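Side-chain contact in putative DNA ligase-like protein Rv0938/MT0965 (Mycobacterium tuberculosis, PDB 2IRU), which probably repairs double-strand DNA breaks together with Ku by non-homologous end joining, its polymerase domain, the part in this crystal, filling gaps before the ends are ligated: residues T83-R87 against S88-T92. Sequence-based numbering, arbitrary orientation.
Sequences TVAHR and SGTTT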
loop_
_atom_site.group_PDB
_atom_site.type_symbol
_atom_site.label_atom_id
_atom_site.label_comp_id
_atom_site.label_asym_id
_atom_site.label_seq_id
_atom_site.Cartn_x
_atom_site.Cartn_y
_atom_site.Cartn_z
ATOM N N THR A 83 18.040 0.552 -8.193
ATOM C CA THR A 83 17.962 1.844 -8.849
ATOM C C THR A 83 16.874 1.856 -9.938
ATOM O O THR A 83 16.741 0.882 -10.709
ATOM C CB THR A 83 19.343 2.194 -9.451
ATOM O OG1 THR A 83 20.335 2.094 -8.419
ATOM C CG2 THR A 83 19.361 3.579 -10.033
ATOM N N VAL A 84 16.104 2.938 -9.975
ATOM C CA VAL A 84 15.137 3.184 -11.064
ATOM C C VAL A 84 15.568 4.411 -11.860
ATOM O O VAL A 84 15.910 5.451 -11.283
ATOM C CB VAL A 84 13.716 3.414 -10.511
ATOM C CG1 VAL A 84 12.683 3.305 -11.653
ATOM C CG2 VAL A 84 13.419 2.427 -9.389
ATOM N N ALA A 85 15.555 4.302 -13.190
ATOM C CA ALA A 85 16.001 5.406 -14.035
ATOM C C ALA A 85 14.803 6.147 -14.605
ATOM O O ALA A 85 14.242 5.731 -15.616
ATOM C CB ALA A 85 16.918 4.903 -15.157
ATOM N N HIS A 86 14.408 7.228 -13.940
ATOM C CA HIS A 86 13.246 8.031 -14.341
ATOM C C HIS A 86 13.638 9.143 -15.320
ATOM O O HIS A 86 14.804 9.273 -15.675
ATOM C CB HIS A 86 12.541 8.612 -13.112
ATOM C CG HIS A 86 13.437 9.414 -12.215
ATOM N ND1 HIS A 86 13.496 10.791 -12.258
ATOM C CD2 HIS A 86 14.303 9.030 -11.247
ATOM C CE1 HIS A 86 14.357 11.221 -11.353
ATOM N NE2 HIS A 86 14.860 10.172 -10.724
ATOM N N ARG A 87 12.655 9.948 -15.734
ATOM C CA ARG A 87 12.854 11.019 -16.728
ATOM C C ARG A 87 13.869 12.105 -16.321
ATOM O O ARG A 87 14.649 12.562 -17.165
ATOM C CB ARG A 87 11.498 11.635 -17.124
ATOM C CG ARG A 87 11.517 12.632 -18.297
ATOM C CD ARG A 87 11.364 14.086 -17.824
ATOM N NE ARG A 87 12.635 14.819 -17.811
ATOM C CZ ARG A 87 12.920 15.849 -17.010
ATOM N NH1 ARG A 87 12.036 16.285 -16.114
ATOM N NH2 ARG A 87 14.110 16.440 -17.098
ATOM N N SER A 88 13.866 12.511 -15.050
ATOM C CA SER A 88 14.755 13.601 -14.602
ATOM C C SER A 88 16.001 13.145 -13.830
ATOM O O SER A 88 16.561 13.906 -13.021
ATOM C CB SER A 88 13.978 14.641 -13.791
ATOM O OG SER A 88 13.408 14.068 -12.629
ATOM N N GLY A 89 16.440 11.913 -14.089
ATOM C CA GLY A 89 17.603 11.351 -13.398
ATOM C C GLY A 89 17.473 9.878 -13.060
ATOM O O GLY A 89 17.078 9.061 -13.908
ATOM N N THR A 90 17.806 9.542 -11.813
ATOM C CA THR A 90 17.919 8.158 -11.371
ATOM C C THR A 90 17.745 8.132 -9.841
ATOM O O THR A 90 18.200 9.046 -9.144
ATOM C CB THR A 90 19.282 7.551 -11.795
ATOM O OG1 THR A 90 19.268 7.231 -13.201
ATOM C CG2 THR A 90 19.585 6.314 -11.028
ATOM N N THR A 91 17.053 7.126 -9.317
ATOM C CA THR A 91 16.785 7.095 -7.856
ATOM C C THR A 91 17.083 5.716 -7.331
ATOM O O THR A 91 16.641 4.734 -7.911
ATOM C CB THR A 91 15.312 7.406 -7.557
ATOM O OG1 THR A 91 14.992 8.715 -8.056
ATOM C CG2 THR A 91 15.033 7.353 -6.037
ATOM N N THR A 92 17.853 5.633 -6.257
ATOM C CA THR A 92 18.148 4.344 -5.663
ATOM C C THR A 92 17.307 4.208 -4.392
ATOM O O THR A 92 17.425 5.012 -3.489
ATOM C CB THR A 92 19.655 4.222 -5.318
ATOM O OG1 THR A 92 20.428 4.321 -6.528
ATOM C CG2 THR A 92 19.906 2.894 -4.623
HETATM O O HOH W 1 11.269 12.053 -13.483
#
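V84 and T91 exchange two backbone hydrogen bonds: V84 N gives its hydrogen to T91 O at 2.8 Å, and T91 N returns one to V84 O, also at 2.8 Å. One position further from the turn, T83 and T92 form a non-hydrogen-bonded pair, linked by their side chains. Each hydroxyl lies anti to its carbonyl carbon (chi1 -54° in T83, -62° in T92), which brings T83 OG1 within 2.9 Å of T92 OG1 in a hydrogen bond that either residue could donate.

At the other end the chain reverses through a type I turn from H86 to G89, closed by a weak bond from G89 N to H86 O. The H86 imidazole folds back over this turn, because chi1 of 55° sets CG between the backbone N and the carbonyl carbon. G89 CA lies over one ring face in a CH-pi contact, 4.2 Å from the centroid, while S88 OG comes to the ring edge in plane and H86 NE2 comes obliquely within 3.0 Å of T91 OG1. A water joins H86 ND1, at 2.8 Å, to S88 N, whose hydrogen it accepts. Within the turn, the bent R87 side chain lays one guanidinium face against S88 CB, 3.4 Å from NH1, in a pose that a touching crystal neighbour may influence.

V84 also packs on W118 and F120 of strand 118-122, and T92 N bonds to Q70 OE1. The whole is a two-stranded antiparallel beta hairpin of the primase-polymerase domain, its surface turn falling within residues 86-91, which probably contact target DNA.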